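Local coordinates for putative methylthioribose-1-phosphate isomerase (Pyrococcus horikoshii OT3, PDB 6A34), which probably catalyses the interconversion of 5-methylthioribose 1-phosphate and 5-methylthioribulose 1-phosphate, a step of the methionine salvage pathway, at residues Arg202-Gln206 against Gly207-Ser211; Phe255-Lys258 against Ile259-Met263. All blocks are in the same frame, centred on the assembly; numbering follows the deposited sequence.

Contact 1. Residues Arg202-Gln206 against Gly207-Ser211; sequences RPVLQ and GARLS
The start of helix 206-217 is a local, buried contact in which Arg209 and the backbone amides of the first turn fold back on Val204, Leu205 and Gln206 of the preceding loop. Leu205, the N-cap residue, gives its carbonyl to the helix: Arg209 N reaches Leu205 O at 2.9 Å, and Ala208 N adds a weak bond to the same oxygen. One residue on, Gln206 O is gripped twice, by Leu210 N at 3.1 Å and by Ser211 N at 3.0 Å in a straighter bond (N-H...O 166°). The second of these bonds makes a wider pi-type turn.

Arg209 suits its place because its chain is long enough to return past the helix start. CG stands anti to the backbone N (chi1 -155°), the chain bends at chi3, and NH2 donates to Val204 O at 2.9 Å, with the oxygen at the edge of the guanidinium, near its plane, but the donor 37° out of the carbonyl plane. The same nitrogen lies 3.7 Å from Val204 CG1 and 3.8 Å from Gln206 CG, so aliphatic carbon flanks the bond. Gln206 runs extended beside Leu210, both pointing the same way, and Leu210 CD1 is 4.0 Å from Gln206 NE2. Gln206, a predicted substrate-binding residue, also touches Cys167 and Arg57.

Ser211 OG turns to Cys167 O and Asn168, tying the first turn to the chain just after strand 161-165. In the loop after strand 193-199 a cis peptide precedes Pro203, which packs on Glu303 and Val304 of helix 302-305, while Arg202 forms a salt bridge with Glu200 of the second subunit.

Contact 2. Residues Phe255-Lys258 against Ile259-Met263; sequences FANK and IGTYM
Phe255 opens strand 255-258 and meets Thr261 at the start of the following helix: its ring carbons CE2 and CZ lie 3.8 Å and 3.9 Å from Thr261 CG2, the two side chains crossing at about a right angle. With CG between the backbone N and the carbonyl carbon (chi1 68°), the ring is swung toward that methyl, and its large apolar surface also packs on Val244, Phe275 and Ala277 of the main sheet. At Asn257, CB comes within 3.9 Å of Thr261 CG2, and the side chain touches Asp247, the predicted proton donor.

Lys258 supplies the acceptor of the turn. Lys258 O receives Thr261 OG1 at 2.7 Å, in the carbonyl plane, and Thr261 N at 3.1 Å. The lysine side chain bends at chi2, leads away from the turn and touches Cys167, and its NZ lies close to the like-charged Arg299. Ile259 points its side chain away from the strand, packing on Pro321 of its own chain and on Phe232 of the second subunit. At the positive phi of Gly260 (111°) a CB would collide with the carbonyl oxygen of the residue before, so glycine suits the place. Threonine fits the next position by offering a hydroxyl to the turn and a methyl to the ring; a valine in its place would probably leave Lys258 O without its hydroxyl partner, losing one of the two bonds that close the turn.

Lys258 to Thr261 form a type II beta turn, with Gly260 at the N-cap, that passes from strand to helix beside the predicted substrate-binding pair Asn257 and Lys258.

Contact 1 comes first along the chain and contact 2 follows, their centres about 14 Å apart, yet they meet directly: Ile259 CG2 packs 3.8 Å from Arg202 O and 4.1 Å from Pro203 CD. Both are strand- or loop-to-helix junctions that bring predicted substrate-binding residues to one site. Cys167, the predicted transition-state stabiliser, is the common neighbour, with the side chains of Gln206 and Lys258 each about 4 Å from its own at their nearest atoms. The side chain of Asn257 comes within about 3 Å, nearest atoms, of that of Asp247, the predicted proton donor. Both contacts also touch the second subunit, so the presumed active site probably lies close to the subunit interface.

Contact 1. Residues Arg202-Gln206 against Gly207-Ser211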
# COMPACT_ATOMS: atom_id res chain seq x y z
N ARG A 202 1.26 4.70 0.52
CA ARG A 202 2.62 4.26 0.67
C ARG A 202 3.41 4.69 -0.57
O ARG A 202 2.82 4.85 -1.63
CB ARG A 202 2.69 2.73 0.83
CG ARG A 202 2.47 2.22 2.25
CD ARG A 202 3.63 2.50 3.19
NE ARG A 202 4.79 1.69 2.90
CZ ARG A 202 5.99 1.88 3.44
NH1 ARG A 202 6.23 2.97 4.15
NH2 ARG A 202 6.93 0.97 3.24
N PRO A 203 4.73 4.86 -0.43
CA PRO A 203 5.46 4.65 0.81
C PRO A 203 5.44 5.81 1.82
O PRO A 203 5.70 5.59 3.01
CB PRO A 203 6.92 4.46 0.38
CG PRO A 203 6.99 5.03 -1.02
CD PRO A 203 5.62 4.73 -1.58
N VAL A 204 5.19 7.05 1.36
CA VAL A 204 5.44 8.23 2.20
C VAL A 204 4.28 8.44 3.20
O VAL A 204 4.49 9.06 4.21
CB VAL A 204 5.75 9.47 1.33
CG1 VAL A 204 5.96 10.74 2.15
CG2 VAL A 204 6.99 9.27 0.46
N LEU A 205 3.08 7.92 2.91
CA LEU A 205 1.89 7.83 3.81
C LEU A 205 1.24 9.19 4.09
O LEU A 205 0.66 9.42 5.16
CB LEU A 205 2.24 7.12 5.13
CG LEU A 205 2.55 5.63 4.97
CD1 LEU A 205 3.42 5.15 6.13
CD2 LEU A 205 1.27 4.80 4.87
N GLN A 206 1.25 10.05 3.07
CA GLN A 206 0.67 11.38 3.19
C GLN A 206 -0.84 11.30 3.28
O GLN A 206 -1.44 12.21 3.81
CB GLN A 206 1.14 12.29 2.05
CG GLN A 206 2.64 12.56 2.14
CD GLN A 206 3.12 13.69 1.27
OE1 GLN A 206 2.64 13.91 0.16
NE2 GLN A 206 4.11 14.41 1.77
N GLY A 207 -1.45 10.21 2.80
CA GLY A 207 -2.89 9.99 3.00
C GLY A 207 -3.23 9.85 4.48
O GLY A 207 -4.15 10.48 5.00
N ALA A 208 -2.47 9.01 5.17
CA ALA A 208 -2.75 8.63 6.55
C ALA A 208 -2.34 9.77 7.49
O ALA A 208 -3.08 10.09 8.44
CB ALA A 208 -2.00 7.36 6.87
N ARG A 209 -1.18 10.37 7.20
CA ARG A 209 -0.46 11.25 8.09
C ARG A 209 -1.02 12.68 8.00
O ARG A 209 -1.08 13.43 9.00
CB ARG A 209 1.02 11.18 7.76
CG ARG A 209 1.94 11.53 8.92
CD ARG A 209 3.39 11.08 8.78
NE ARG A 209 3.79 10.95 7.40
CZ ARG A 209 4.28 11.95 6.66
NH1 ARG A 209 4.56 13.12 7.23
NH2 ARG A 209 4.47 11.76 5.36
N LEU A 210 -1.42 13.06 6.79
CA LEU A 210 -1.74 14.44 6.46
C LEU A 210 -3.22 14.55 6.07
O LEU A 210 -3.97 15.23 6.79
CB LEU A 210 -0.80 14.93 5.35
CG LEU A 210 0.67 14.92 5.74
CD1 LEU A 210 1.54 15.47 4.63
CD2 LEU A 210 0.90 15.70 7.01
N SER A 211 -3.66 13.84 5.02
CA SER A 211 -5.04 13.98 4.58
C SER A 211 -5.99 13.57 5.73
O SER A 211 -6.99 14.27 6.02
CB SER A 211 -5.32 13.21 3.31
OG SER A 211 -4.72 13.83 2.17

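Contact 2. Residues Phe255-Lys258 against Ile259-Met263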
# COMPACT_ATOMS: atom_id res chain seq x y z
N PHE A 255 -0.97 12.79 -17.14
CA PHE A 255 -0.45 13.49 -15.97
C PHE A 255 0.34 12.55 -15.06
O PHE A 255 0.08 11.35 -14.99
CB PHE A 255 -1.57 14.21 -15.21
CG PHE A 255 -2.56 13.31 -14.52
CD1 PHE A 255 -3.51 12.60 -15.24
CD2 PHE A 255 -2.58 13.20 -13.14
CE1 PHE A 255 -4.42 11.78 -14.60
CE2 PHE A 255 -3.49 12.37 -12.51
CZ PHE A 255 -4.39 11.65 -13.23
N ALA A 256 1.30 13.17 -14.37
CA ALA A 256 2.09 12.59 -13.31
C ALA A 256 1.42 12.88 -11.97
O ALA A 256 0.95 13.98 -11.74
CB ALA A 256 3.49 13.15 -13.37
N ASN A 257 1.35 11.88 -11.11
CA ASN A 257 0.83 12.10 -9.74
C ASN A 257 1.47 11.02 -8.86
O ASN A 257 2.10 10.11 -9.41
CB ASN A 257 -0.70 12.13 -9.70
CG ASN A 257 -1.23 12.74 -8.41
OD1 ASN A 257 -0.82 13.84 -8.03
ND2 ASN A 257 -2.09 12.01 -7.70
N LYS A 258 1.31 11.16 -7.53
CA LYS A 258 1.88 10.25 -6.58
C LYS A 258 1.58 8.82 -7.02
O LYS A 258 0.42 8.49 -7.40
CB LYS A 258 1.33 10.41 -5.16
CG LYS A 258 2.34 10.11 -4.06
CD LYS A 258 3.59 11.00 -4.11
CE LYS A 258 4.30 11.17 -2.78
NZ LYS A 258 5.73 11.57 -2.96
N ILE A 259 2.59 7.98 -6.81
CA ILE A 259 2.57 6.57 -7.14
C ILE A 259 1.28 5.93 -6.60
O ILE A 259 0.86 6.14 -5.45
CB ILE A 259 3.83 5.87 -6.62
CG1 ILE A 259 3.98 4.46 -7.19
CG2 ILE A 259 3.85 5.86 -5.10
CD1 ILE A 259 4.39 4.44 -8.65
N GLY A 260 0.62 5.19 -7.48
CA GLY A 260 -0.68 4.59 -7.17
C GLY A 260 -1.83 5.20 -7.95
O GLY A 260 -2.88 4.60 -8.03
N THR A 261 -1.63 6.40 -8.50
CA THR A 261 -2.68 7.11 -9.23
C THR A 261 -3.07 6.31 -10.47
O THR A 261 -4.26 6.13 -10.74
CB THR A 261 -2.24 8.55 -9.56
OG1 THR A 261 -2.01 9.23 -8.34
CG2 THR A 261 -3.29 9.30 -10.34
N TYR A 262 -2.06 5.82 -11.20
CA TYR A 262 -2.26 5.02 -12.39
C TYR A 262 -3.08 3.78 -12.05
O TYR A 262 -3.99 3.43 -12.78
CB TYR A 262 -0.94 4.67 -13.09
CG TYR A 262 -1.09 3.69 -14.22
CD1 TYR A 262 -1.89 3.98 -15.31
CD2 TYR A 262 -0.47 2.45 -14.19
CE1 TYR A 262 -2.08 3.06 -16.33
CE2 TYR A 262 -0.64 1.53 -15.21
CZ TYR A 262 -1.45 1.83 -16.29
OH TYR A 262 -1.61 0.93 -17.31
N MET A 263 -2.77 3.15 -10.91
CA MET A 263 -3.51 1.96 -10.41
C MET A 263 -5.01 2.27 -10.28
O MET A 263 -5.87 1.48 -10.72
CB MET A 263 -2.98 1.49 -9.05
CG MET A 263 -3.84 0.35 -8.43
SD MET A 263 -4.90 0.95 -7.08
CE MET A 263 -3.57 1.14 -5.89